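Local coordinates for HpuA (Kingella denitrificans ATCC 33394, PDB 5EC6), which acts as an outer-membrane haemoglobin receptor, a lipoprotein that probably helps the bacterium obtain iron from its host's haemoglobin, at residues A[269-272]-A[276-279]; A[134-139]-A[263-268]; A[161-166]-A[173-178]; A[118-123]-A[129-134]; A[155-160]-A[278-283]. One frame throughout, in Å; residues are numbered along the deposited sequence. Where two conformers were deposited one is given.

Interaction 1: A[269-272]-A[276-279]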
# COMPACT_ATOMS: atom_id res chain seq x y z
N GLU A 269 6.65 -1.57 -16.86
CA GLU A 269 7.46 -2.75 -17.12
C GLU A 269 7.74 -2.77 -18.60
O GLU A 269 6.84 -2.51 -19.41
CB GLU A 269 6.74 -4.03 -16.70
CG GLU A 269 6.52 -4.10 -15.19
CD GLU A 269 5.62 -5.26 -14.83
OE1 GLU A 269 6.11 -6.39 -14.89
OE2 GLU A 269 4.42 -5.05 -14.54
N ARG A 270 8.99 -3.07 -18.95
CA ARG A 270 9.41 -3.10 -20.37
C ARG A 270 9.98 -4.44 -20.77
O ARG A 270 10.54 -5.19 -19.97
CB ARG A 270 10.43 -1.99 -20.66
CG ARG A 270 9.77 -0.63 -20.62
CD ARG A 270 10.77 0.48 -20.64
NE ARG A 270 10.15 1.79 -20.56
CZ ARG A 270 9.42 2.38 -21.51
NH1 ARG A 270 9.15 1.82 -22.69
NH2 ARG A 270 8.90 3.58 -21.24
N PHE A 271 9.81 -4.76 -22.04
CA PHE A 271 10.54 -5.84 -22.61
C PHE A 271 12.01 -5.47 -22.72
O PHE A 271 12.44 -4.29 -22.60
CB PHE A 271 9.98 -6.15 -24.01
CG PHE A 271 8.53 -6.64 -23.99
CD1 PHE A 271 8.21 -7.87 -23.45
CD2 PHE A 271 7.52 -5.84 -24.48
CE1 PHE A 271 6.90 -8.34 -23.42
CE2 PHE A 271 6.20 -6.30 -24.49
CZ PHE A 271 5.90 -7.53 -23.95
N TYR A 272 12.80 -6.50 -22.98
CA TYR A 272 14.25 -6.30 -23.05
C TYR A 272 14.69 -5.17 -24.01
O TYR A 272 15.58 -4.37 -23.66
CB TYR A 272 14.91 -7.64 -23.48
CG TYR A 272 16.40 -7.49 -23.76
CD1 TYR A 272 17.32 -7.21 -22.75
CD2 TYR A 272 16.87 -7.60 -25.06
CE1 TYR A 272 18.65 -7.06 -23.02
CE2 TYR A 272 18.21 -7.45 -25.34
CZ TYR A 272 19.11 -7.22 -24.34
OH TYR A 272 20.43 -7.05 -24.65
N LEU A 276 7.32 -1.09 -24.38
CA LEU A 276 6.44 -1.18 -23.20
C LEU A 276 5.72 -2.49 -23.10
O LEU A 276 5.12 -2.94 -24.08
CB LEU A 276 5.43 -0.02 -23.24
CG LEU A 276 4.64 0.26 -21.98
CD1 LEU A 276 5.53 0.80 -20.89
CD2 LEU A 276 3.56 1.28 -22.35
N GLU A 277 5.77 -3.14 -21.92
CA GLU A 277 5.02 -4.36 -21.70
C GLU A 277 3.74 -4.03 -20.91
O GLU A 277 2.63 -4.43 -21.33
CB GLU A 277 5.83 -5.39 -20.92
CG GLU A 277 5.03 -6.65 -20.66
CD GLU A 277 5.81 -7.68 -19.86
OE1 GLU A 277 6.74 -7.30 -19.13
OE2 GLU A 277 5.43 -8.86 -19.91
N HIS A 278 3.91 -3.39 -19.78
CA HIS A 278 2.78 -2.92 -18.93
C HIS A 278 3.02 -1.49 -18.54
O HIS A 278 4.16 -1.09 -18.17
CB HIS A 278 2.65 -3.72 -17.62
CG HIS A 278 2.35 -5.16 -17.81
ND1 HIS A 278 1.25 -5.59 -18.51
CD2 HIS A 278 3.07 -6.27 -17.50
CE1 HIS A 278 1.26 -6.92 -18.57
NE2 HIS A 278 2.37 -7.34 -17.98
N PRO A 279 1.97 -0.68 -18.50
CA PRO A 279 2.09 0.71 -18.10
C PRO A 279 2.46 0.82 -16.61
O PRO A 279 2.32 -0.18 -15.86
CB PRO A 279 0.66 1.29 -18.38
CG PRO A 279 -0.23 0.13 -18.52
CD PRO A 279 0.59 -1.07 -18.87
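Phe271 sets its CG opposite its own carbonyl carbon (chi1 -64°), whereas Glu277 sends CG opposite its backbone N (chi1 179°) and stays extended; together these torsions lay the glutamate chain across the phenyl ring at about a right angle. CB of Glu277 lies over the ring face, 3.8 Å from the centroid of Phe271, as a CH-pi contact, and Glu277 CG follows at 3.5 Å from Phe271 CZ. A glutamate suits this position because its methylenes give the ring C-H groups to rest on while its charged end stays at the partly exposed surface. Glu269 and His278 share one face of the hairpin, and there Glu269 OE2 approaches His278 CD2 at 3.5 Å, with carboxylate and imidazole planes 46° apart; the ring's ND1 is held by Tyr307. OE1 of Glu269 stands 4.4 Å from OE1 of Glu277, a proximity of like charges that would tend to raise the pKa of either group slightly. Leu276 CD1 lies over one face of the Arg270 guanidinium, whose nitrogens are engaged by Gly274 O and by a salt bridge to Glu268. Beneath the side chains, Glu269 N donates to His278 O (2.9 Å), and Glu269 O is gripped twice, by Glu277 N at 2.8 Å and His278 N at 3.1 Å. Two consecutive residues facing one across an antiparallel pair define a classic beta bulge, here in the short hairpin of strands 269-270 and 276-278.

Interaction 2: A[134-139]-A[263-268]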
# COMPACT_ATOMS: atom_id res chain seq x y z
N LYS A 134 5.13 -4.75 -4.73
CA LYS A 134 6.58 -4.64 -5.01
C LYS A 134 7.10 -3.23 -5.03
O LYS A 134 8.29 -3.02 -4.93
CB LYS A 134 6.95 -5.30 -6.36
CG LYS A 134 6.42 -6.69 -6.55
CD LYS A 134 7.11 -7.76 -5.71
CE LYS A 134 6.58 -9.14 -6.16
NZ LYS A 134 6.12 -10.04 -5.05
N SER A 135 6.21 -2.24 -5.14
CA SER A 135 6.64 -0.85 -5.29
C SER A 135 6.02 0.13 -4.27
O SER A 135 6.15 1.35 -4.40
CB SER A 135 6.31 -0.32 -6.67
OG SER A 135 6.98 -1.07 -7.68
N MET A 136 5.43 -0.41 -3.23
CA MET A 136 4.79 0.39 -2.18
C MET A 136 4.66 -0.43 -0.93
O MET A 136 4.78 -1.67 -0.96
CB MET A 136 3.41 0.94 -2.66
CG MET A 136 2.46 -0.15 -2.97
SD MET A 136 0.76 0.46 -3.09
CE MET A 136 0.46 0.90 -1.41
N GLN A 137 4.30 0.25 0.17
CA GLN A 137 3.91 -0.36 1.41
C GLN A 137 2.76 0.45 1.98
O GLN A 137 2.59 1.62 1.63
CB GLN A 137 5.05 -0.33 2.46
CG GLN A 137 5.75 -1.65 2.70
CD GLN A 137 4.91 -2.72 3.39
OE1 GLN A 137 3.72 -2.62 3.50
NE2 GLN A 137 5.56 -3.79 3.78
N PHE A 138 1.97 -0.19 2.83
CA PHE A 138 0.97 0.54 3.62
C PHE A 138 0.89 -0.06 4.99
O PHE A 138 1.29 -1.22 5.19
CB PHE A 138 -0.40 0.63 2.90
CG PHE A 138 -1.19 -0.65 2.86
CD1 PHE A 138 -0.87 -1.68 1.96
CD2 PHE A 138 -2.26 -0.85 3.71
CE1 PHE A 138 -1.61 -2.83 1.89
CE2 PHE A 138 -2.96 -2.04 3.69
CZ PHE A 138 -2.65 -3.02 2.78
N GLY A 139 0.39 0.73 5.93
CA GLY A 139 0.39 0.31 7.31
C GLY A 139 0.00 1.43 8.22
O GLY A 139 -0.75 2.35 7.85
N GLY A 263 -2.83 7.61 -4.55
CA GLY A 263 -2.16 7.65 -5.83
C GLY A 263 -1.88 6.33 -6.42
O GLY A 263 -2.13 5.26 -5.81
N LEU A 264 -1.40 6.38 -7.65
CA LEU A 264 -0.96 5.19 -8.36
C LEU A 264 0.55 5.06 -8.19
O LEU A 264 1.26 6.09 -8.24
CB LEU A 264 -1.31 5.30 -9.83
CG LEU A 264 -2.82 5.53 -10.11
CD1 LEU A 264 -3.09 5.68 -11.59
CD2 LEU A 264 -3.59 4.31 -9.60
N PHE A 265 0.97 3.82 -7.99
CA PHE A 265 2.35 3.46 -7.72
C PHE A 265 2.84 2.45 -8.76
O PHE A 265 2.06 1.77 -9.42
CB PHE A 265 2.48 2.90 -6.32
CG PHE A 265 2.19 3.89 -5.21
CD1 PHE A 265 3.15 4.79 -4.76
CD2 PHE A 265 0.94 3.93 -4.65
CE1 PHE A 265 2.88 5.67 -3.72
CE2 PHE A 265 0.64 4.82 -3.62
CZ PHE A 265 1.61 5.71 -3.16
N ALA A 266 4.17 2.29 -8.77
CA ALA A 266 4.94 1.35 -9.63
C ALA A 266 5.28 1.91 -10.99
O ALA A 266 4.39 2.42 -11.74
CB ALA A 266 4.31 -0.01 -9.75
N LYS A 267 6.57 1.82 -11.32
CA LYS A 267 7.00 2.17 -12.67
C LYS A 267 6.44 1.18 -13.67
O LYS A 267 6.07 0.07 -13.34
CB LYS A 267 8.54 2.20 -12.77
CG LYS A 267 9.08 3.36 -12.00
CD LYS A 267 10.59 3.32 -11.85
CE LYS A 267 11.03 4.51 -11.01
NZ LYS A 267 12.02 4.06 -10.00
N GLU A 268 6.47 1.59 -14.95
CA GLU A 268 6.17 0.67 -16.03
C GLU A 268 7.10 -0.54 -16.16
O GLU A 268 8.21 -0.49 -15.63
CB GLU A 268 6.13 1.44 -17.34
CG GLU A 268 7.50 1.72 -17.93
CD GLU A 268 8.23 2.87 -17.25
OE1 GLU A 268 7.76 3.62 -16.36
OE2 GLU A 268 9.36 3.06 -17.69
O HOH W 1 8.40 0.55 -9.51
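The backbones approach most closely at Ser135 and Ala266, whose CA atoms are 5.2 Å apart, just before one strand begins and just after the other ends, and no direct hydrogen bond joins the two segments. Side chains and one water do the work instead. Ser135 directs CB and OG at Ala266, OG lying 3.5 Å from Ala266 CB; both residues are small enough to let the chains come this near. The serine hydroxyl also meets a water at 2.8 Å from OG, and that water accepts from Lys267 N at 2.9 Å, so a polar bridge runs beside the apolar touch. Next along, the backbone puts Met136 CB over one face of the Phe265 ring, 4.1 Å from Phe265 CG. Its chi1 of 62° turns CG between the backbone N and the carbonyl carbon and helps bring Met136 SD to 3.8 Å from Phe265 CD2. The sulfur approaches obliquely, 44° off the ring normal, in a Met-aromatic contact whose polarisable partners suit a buried site. Glu283 of strand 283-289 packs against both Met136 and Phe265, and its carboxylate accepts from the backbone N of Lys134 and Ser135. Strand 136-142 continues between strands 115-118 and 148-154, while strand 256-265 arrives paired with 246-253 and 283-289.

Interaction 3: A[161-166]-A[173-178]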
# COMPACT_ATOMS: atom_id res chain seq x y z
N THR A 161 4.07 7.09 -18.52
CA THR A 161 3.85 5.76 -18.89
C THR A 161 2.59 5.15 -18.28
O THR A 161 2.46 3.95 -18.26
CB THR A 161 5.06 4.90 -18.52
OG1 THR A 161 5.34 5.06 -17.13
CG2 THR A 161 6.31 5.39 -19.32
N LEU A 162 1.67 6.02 -17.90
CA LEU A 162 0.29 5.56 -17.49
C LEU A 162 -0.41 4.92 -18.67
O LEU A 162 -0.02 5.14 -19.85
CB LEU A 162 -0.51 6.72 -16.95
CG LEU A 162 -0.15 7.27 -15.53
CD1 LEU A 162 -0.85 8.58 -15.27
CD2 LEU A 162 -0.40 6.22 -14.44
N GLN A 163 -1.38 4.06 -18.39
CA GLN A 163 -2.04 3.33 -19.46
C GLN A 163 -2.63 4.24 -20.52
O GLN A 163 -3.26 5.24 -20.21
CB GLN A 163 -3.12 2.37 -18.94
CG GLN A 163 -4.25 3.02 -18.17
CD GLN A 163 -5.23 1.95 -17.77
OE1 GLN A 163 -4.93 1.16 -16.89
NE2 GLN A 163 -6.35 1.83 -18.50
N GLY A 164 -2.39 3.84 -21.78
CA GLY A 164 -2.96 4.59 -22.93
C GLY A 164 -2.02 5.68 -23.43
O GLY A 164 -2.22 6.19 -24.54
N VAL A 165 -1.03 6.10 -22.65
CA VAL A 165 -0.22 7.26 -23.06
C VAL A 165 0.57 6.87 -24.32
O VAL A 165 0.74 7.68 -25.25
CB VAL A 165 0.71 7.76 -21.95
CG1 VAL A 165 1.66 8.84 -22.45
CG2 VAL A 165 -0.11 8.28 -20.75
N ASP A 166 1.01 5.62 -24.39
CA ASP A 166 1.73 5.20 -25.60
C ASP A 166 0.94 5.12 -26.89
O ASP A 166 1.55 5.07 -27.99
CB ASP A 166 2.47 3.88 -25.32
CG ASP A 166 1.51 2.71 -25.07
OD1 ASP A 166 0.46 2.86 -24.42
OD2 ASP A 166 1.81 1.62 -25.55
N GLY A 173 -8.84 4.59 -20.86
CA GLY A 173 -9.35 3.28 -20.51
C GLY A 173 -9.59 3.13 -19.02
O GLY A 173 -9.86 4.07 -18.34
N LYS A 174 -9.54 1.89 -18.57
CA LYS A 174 -9.93 1.55 -17.21
C LYS A 174 -8.93 0.54 -16.64
O LYS A 174 -8.31 -0.22 -17.36
CB LYS A 174 -11.36 1.00 -17.15
CG LYS A 174 -12.41 2.09 -17.27
CD LYS A 174 -13.84 1.55 -17.33
CE LYS A 174 -14.29 0.96 -15.99
NZ LYS A 174 -15.73 0.55 -15.96
N ALA A 175 -8.82 0.55 -15.32
CA ALA A 175 -8.06 -0.49 -14.59
C ALA A 175 -8.74 -0.80 -13.28
O ALA A 175 -9.31 0.09 -12.64
CB ALA A 175 -6.69 0.05 -14.28
N THR A 176 -8.68 -2.07 -12.91
CA THR A 176 -9.26 -2.56 -11.66
C THR A 176 -8.16 -3.13 -10.78
O THR A 176 -7.31 -3.92 -11.21
CB THR A 176 -10.32 -3.62 -12.01
OG1 THR A 176 -11.38 -2.98 -12.74
CG2 THR A 176 -10.91 -4.25 -10.80
N TYR A 177 -8.24 -2.76 -9.50
CA TYR A 177 -7.24 -3.07 -8.48
C TYR A 177 -7.91 -3.90 -7.38
O TYR A 177 -9.07 -3.70 -7.03
CB TYR A 177 -6.65 -1.79 -7.89
CG TYR A 177 -5.90 -0.92 -8.88
CD1 TYR A 177 -6.60 -0.05 -9.74
CD2 TYR A 177 -4.52 -0.97 -8.98
CE1 TYR A 177 -5.95 0.69 -10.69
CE2 TYR A 177 -3.85 -0.22 -9.90
CZ TYR A 177 -4.54 0.61 -10.78
OH TYR A 177 -3.88 1.39 -11.71
N GLU A 178 -7.13 -4.83 -6.84
CA GLU A 178 -7.54 -5.74 -5.78
C GLU A 178 -6.79 -5.23 -4.56
O GLU A 178 -5.56 -5.25 -4.58
CB GLU A 178 -7.13 -7.17 -6.16
CG GLU A 178 -7.59 -8.26 -5.19
CD GLU A 178 -7.56 -9.64 -5.83
OE1 GLU A 178 -7.77 -9.77 -7.08
OE2 GLU A 178 -7.29 -10.64 -5.09
O HOH W 2 -3.44 1.39 -14.57
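Gln163 reaches Lys174 and Ala175 with its terminal amide. From CB, CG is set between the backbone N and the carbonyl carbon (chi1 60°), and the extended chain beyond it carries the amide to the strand; CB and CG serve as the spacer, and Phe216, Pro279 and Tyr307 pack around this arm. CD comes within 3.8 Å of Lys174 O. At the tip NE2 donates to Lys174 O at 3.1 Å. The N-H points well at the oxygen, which lies nearly in the amide plane, yet the donor stands above the carbonyl plane, 73° out of it and away from a lone pair. NE2 has a second acceptor in Thr172 O, so it is held by two carbonyls of the chain entering strand 174-185. The other tip atom, OE1, touches Ala175 CB at 3.3 Å and accepts from a water at 2.8 Å; the same water donates to Tyr177 OH at 2.9 Å, and that hydroxyl is also bonded to Gly281 O. A glutamine suits the place because it offers a donor and an acceptor at one buried tip. Gly173 leaves room for NE2, which lies 3.5 Å from Gly173 C. The arm springs from a type II beta turn, Leu162 to Val165, closed by Val165 N to Leu162 O; Gly164, with its positive phi, fills the usual glycine position of such a turn and is also the N-cap of the short helix 165-168.

Interaction 4: A[118-123]-A[129-134]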
# COMPACT_ATOMS: atom_id res chain seq x y z
N ALA A 118 2.82 -3.16 8.97
CA ALA A 118 2.84 -2.94 7.53
C ALA A 118 2.36 -4.20 6.82
O ALA A 118 2.17 -5.26 7.43
CB ALA A 118 4.21 -2.54 7.07
N CYS A 119 2.09 -4.09 5.53
CA CYS A 119 1.63 -5.29 4.77
C CYS A 119 2.62 -6.46 4.82
O CYS A 119 3.84 -6.26 4.74
CB CYS A 119 1.47 -5.00 3.30
SG CYS A 119 0.27 -6.10 2.41
N CYS A 120 2.10 -7.69 4.91
CA CYS A 120 2.94 -8.87 4.74
C CYS A 120 3.18 -9.12 3.26
O CYS A 120 2.44 -9.88 2.61
CB CYS A 120 2.32 -10.12 5.38
SG CYS A 120 0.67 -10.58 4.79
N THR A 121 4.20 -8.49 2.71
CA THR A 121 4.36 -8.54 1.28
C THR A 121 5.15 -9.81 0.90
O THR A 121 5.03 -10.26 -0.24
CB THR A 121 4.94 -7.21 0.71
OG1 THR A 121 6.29 -7.03 1.18
CG2 THR A 121 4.05 -6.02 1.11
N ASN A 122 5.92 -10.39 1.83
CA ASN A 122 7.15 -11.11 1.46
C ASN A 122 7.04 -12.60 1.22
O ASN A 122 8.04 -13.26 0.90
CB ASN A 122 8.22 -10.93 2.52
CG ASN A 122 8.91 -9.60 2.43
OD1 ASN A 122 8.39 -8.65 1.84
ND2 ASN A 122 10.09 -9.51 3.03
N GLN A 123 5.87 -13.18 1.38
CA GLN A 123 5.85 -14.62 1.45
C GLN A 123 5.09 -15.27 0.30
O GLN A 123 4.04 -14.80 -0.17
CB GLN A 123 5.37 -15.09 2.82
N ASN A 129 -3.33 -11.85 -4.14
CA ASN A 129 -2.65 -10.97 -4.99
C ASN A 129 -2.57 -9.54 -4.44
O ASN A 129 -1.62 -8.87 -4.79
CB ASN A 129 -3.32 -10.95 -6.33
CG ASN A 129 -3.08 -12.23 -7.12
OD1 ASN A 129 -2.17 -13.03 -6.83
ND2 ASN A 129 -3.92 -12.44 -8.12
N ALA A 130 -3.52 -9.09 -3.60
CA ALA A 130 -3.46 -7.69 -3.09
C ALA A 130 -2.22 -7.43 -2.26
O ALA A 130 -1.79 -6.31 -2.13
CB ALA A 130 -4.68 -7.36 -2.28
N LEU A 131 -1.67 -8.50 -1.67
CA LEU A 131 -0.59 -8.38 -0.71
C LEU A 131 0.77 -8.34 -1.38
O LEU A 131 1.74 -7.99 -0.74
CB LEU A 131 -0.57 -9.60 0.23
CG LEU A 131 -1.77 -9.93 1.10
CD1 LEU A 131 -1.53 -11.33 1.65
CD2 LEU A 131 -1.92 -8.90 2.21
N ARG A 132 0.81 -8.73 -2.66
CA ARG A 132 2.05 -8.92 -3.37
C ARG A 132 2.58 -7.60 -3.92
O ARG A 132 2.83 -7.45 -5.12
CB ARG A 132 1.82 -9.85 -4.56
CG ARG A 132 1.25 -11.23 -4.28
CD ARG A 132 1.12 -11.99 -5.62
NE ARG A 132 0.87 -13.42 -5.45
CZ ARG A 132 1.79 -14.31 -5.05
NH1 ARG A 132 3.04 -13.92 -4.78
NH2 ARG A 132 1.46 -15.59 -4.91
N LEU A 133 2.74 -6.64 -3.05
CA LEU A 133 3.13 -5.32 -3.48
C LEU A 133 4.62 -5.39 -3.67
O LEU A 133 5.28 -6.12 -2.91
CB LEU A 133 2.77 -4.32 -2.40
CG LEU A 133 1.30 -4.28 -2.06
CD1 LEU A 133 1.09 -3.45 -0.80
CD2 LEU A 133 0.52 -3.68 -3.17
N LYS A 134 5.13 -4.75 -4.73
CA LYS A 134 6.58 -4.64 -5.01
C LYS A 134 7.10 -3.23 -5.03
O LYS A 134 8.29 -3.02 -4.93
CB LYS A 134 6.95 -5.30 -6.36
CG LYS A 134 6.42 -6.69 -6.55
CD LYS A 134 7.11 -7.76 -5.71
CE LYS A 134 6.58 -9.14 -6.16
NZ LYS A 134 6.12 -10.04 -5.05
O HOH W 3 7.47 -5.93 -1.49
O HOH W 4 5.34 -8.88 -2.70
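The connection between strands 115-118 and 136-142 folds back on itself here, with inverse gamma turns centred on Cys120 and Arg132 and a short 3-10 segment at 129-131. Leu131 fills the middle: its CD2 lies nearest Cys119 SG, at 3.6 Å, and also within reach of Cys120 SG, which Leu131 CD1 meets at 3.9 Å. The two cysteines are not disulfide-bonded to each other, Cys119 SG and Cys120 SG being 5.1 Å apart; a thiol's small, weakly polar, polarisable sulfur packs well against leucine methyls in this buried place. Cys119 turns SG opposite its backbone N (chi1 -155°), which brings it toward the other limb, where Leu133 CD1 is a looser neighbour of the sulfur, 4.2 Å from Cys119 SG. Thr121 closes the polar side. Its CA-H points at Leu131 O (3.4 Å between CA and O), and the Thr121 and Leu133 side chains cross at about a right angle, Thr121 CG2 lying 4.1 Å from Leu133 CB. Threonine serves both needs, since its OG1 donates to Asn122 OD1 at 2.7 Å and accepts from a water that also donates to Leu133 O. A second water donates to Thr121 O and to Leu133 O and accepts from Lys134 NZ at 2.7 Å, so two waters satisfy the Leu133 carbonyl. Around the contact, Ala130 and Leu131 pack on Ile180 of strand 174-185, while Cys119 and Leu133 rest on Phe138 of strand 136-142.

Interaction 5: A[155-160]-A[278-283]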
# COMPACT_ATOMS: atom_id res chain seq x y z
N THR A 155 6.90 4.17 -4.66
CA THR A 155 7.39 4.75 -5.90
C THR A 155 6.21 5.18 -6.78
O THR A 155 5.48 4.34 -7.23
CB THR A 155 8.21 3.68 -6.63
OG1 THR A 155 9.41 3.36 -5.86
CG2 THR A 155 8.68 4.13 -7.99
N PRO A 156 6.03 6.46 -6.96
CA PRO A 156 4.88 6.89 -7.75
C PRO A 156 4.95 6.42 -9.19
O PRO A 156 6.04 6.29 -9.80
CB PRO A 156 4.92 8.42 -7.70
CG PRO A 156 6.16 8.77 -7.04
CD PRO A 156 6.80 7.59 -6.45
N ALA A 157 3.79 6.16 -9.75
CA ALA A 157 3.69 5.79 -11.16
C ALA A 157 4.01 6.96 -12.08
O ALA A 157 3.31 7.97 -12.07
CB ALA A 157 2.26 5.31 -11.47
N PRO A 158 5.05 6.84 -12.93
CA PRO A 158 5.32 8.00 -13.76
C PRO A 158 4.15 8.33 -14.71
O PRO A 158 3.64 7.43 -15.33
CB PRO A 158 6.54 7.52 -14.60
CG PRO A 158 7.20 6.48 -13.72
CD PRO A 158 6.04 5.76 -13.08
N THR A 159 3.77 9.59 -14.81
CA THR A 159 2.61 9.97 -15.62
C THR A 159 2.85 9.70 -17.10
O THR A 159 1.94 9.37 -17.82
CB THR A 159 2.20 11.43 -15.40
OG1 THR A 159 3.30 12.29 -15.72
CG2 THR A 159 1.77 11.68 -13.95
N ASP A 160 4.12 9.74 -17.53
CA ASP A 160 4.39 9.49 -18.95
C ASP A 160 4.27 8.05 -19.44
O ASP A 160 4.26 7.79 -20.65
CB ASP A 160 5.72 10.17 -19.37
CG ASP A 160 6.92 9.64 -18.69
OD1 ASP A 160 6.85 8.62 -17.95
OD2 ASP A 160 7.98 10.31 -18.89
N HIS A 278 3.91 -3.39 -19.78
CA HIS A 278 2.78 -2.92 -18.93
C HIS A 278 3.02 -1.49 -18.54
O HIS A 278 4.16 -1.09 -18.17
CB HIS A 278 2.65 -3.72 -17.62
CG HIS A 278 2.35 -5.16 -17.81
ND1 HIS A 278 1.25 -5.59 -18.51
CD2 HIS A 278 3.07 -6.27 -17.50
CE1 HIS A 278 1.26 -6.92 -18.57
NE2 HIS A 278 2.37 -7.34 -17.98
N PRO A 279 1.97 -0.68 -18.50
CA PRO A 279 2.09 0.71 -18.10
C PRO A 279 2.46 0.82 -16.61
O PRO A 279 2.32 -0.18 -15.86
CB PRO A 279 0.66 1.29 -18.38
CG PRO A 279 -0.23 0.13 -18.52
CD PRO A 279 0.59 -1.07 -18.87
N SER A 280 2.85 2.01 -16.23
CA SER A 280 2.99 2.39 -14.82
C SER A 280 1.64 2.27 -14.14
O SER A 280 0.60 2.17 -14.82
CB SER A 280 3.54 3.77 -14.71
OG SER A 280 2.65 4.76 -15.15
N GLY A 281 1.67 2.31 -12.82
CA GLY A 281 0.42 2.26 -12.03
C GLY A 281 -0.11 0.89 -11.77
O GLY A 281 -1.32 0.71 -11.60
N GLY A 282 0.77 -0.10 -11.72
CA GLY A 282 0.39 -1.40 -11.35
C GLY A 282 -0.00 -1.64 -9.88
O GLY A 282 -0.45 -2.74 -9.55
N GLU A 283 0.25 -0.64 -9.05
CA GLU A 283 -0.16 -0.64 -7.66
C GLU A 283 -0.88 0.65 -7.32
O GLU A 283 -0.81 1.65 -8.05
CB GLU A 283 1.05 -0.93 -6.75
CG GLU A 283 1.63 -2.29 -7.09
CD GLU A 283 2.93 -2.63 -6.39
OE1 GLU A 283 3.43 -1.83 -5.61
OE2 GLU A 283 3.44 -3.77 -6.66
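Ala157 and Pro158 lie against Ser280 and Gly281, where the loop after strand 148-154 packs on the loop before strand 283-289, just ahead of a classic beta bulge in which Gly282 and Glu283 both face Phe265. Ala157 turns its methyl toward the opposing backbone: CB sits 3.3 Å from Gly281 N and 3.6 Å from Gly281 CA. Alanine fits because a single methyl is all that fits between backbones this close, the CA atoms of Ala157 and Gly281 being only 4.9 Å apart. Gly281 adopts a positive phi (84°), a conformation easy for glycine. Ser280 points back across the contact, its CB and OG toward Pro158. The proline ring meets it through CD, Pro158 CD lying 3.6 Å from Ser280 CB, while Ser280 OG lies 3.7 Å from Ala157 CB. Proline's fixed phi holds the chain so that its ring CD and its carbonyl O both face Ser280. The backbones are tied in from other directions: Ala157 bonds to Leu264 of strand 256-265, Ser280 to Thr161, and Ser280 O accepts from Arg304. With OG set between its backbone N and carbonyl carbon (chi1 68°), Ser280 donates from OG to Pro158 O at 2.9 Å, the hydroxyl oxygen tilted 24° from the carbonyl plane.

Interactions 1, 3 and 5 form one cluster on the same side of the chain's centre: interaction 5 has its centre about 11 Å from that of interaction 1, with which it shares His278 and Pro279, and about 9 Å from that of interaction 3. Thr161 O accepts from Ser280 N at 2.8 Å, joining 3 to 5, and Pro279 packs on Thr161 and Gln163, joining 1 to 3. Interaction 2 lies about 8 Å from interaction 5, centre to centre, where Glu283 OE2 meets Lys134 N at 2.7 Å. That lysine also belongs to interaction 4, whose Cys119 N bonds to Phe138 O of interaction 2 at 3.0 Å.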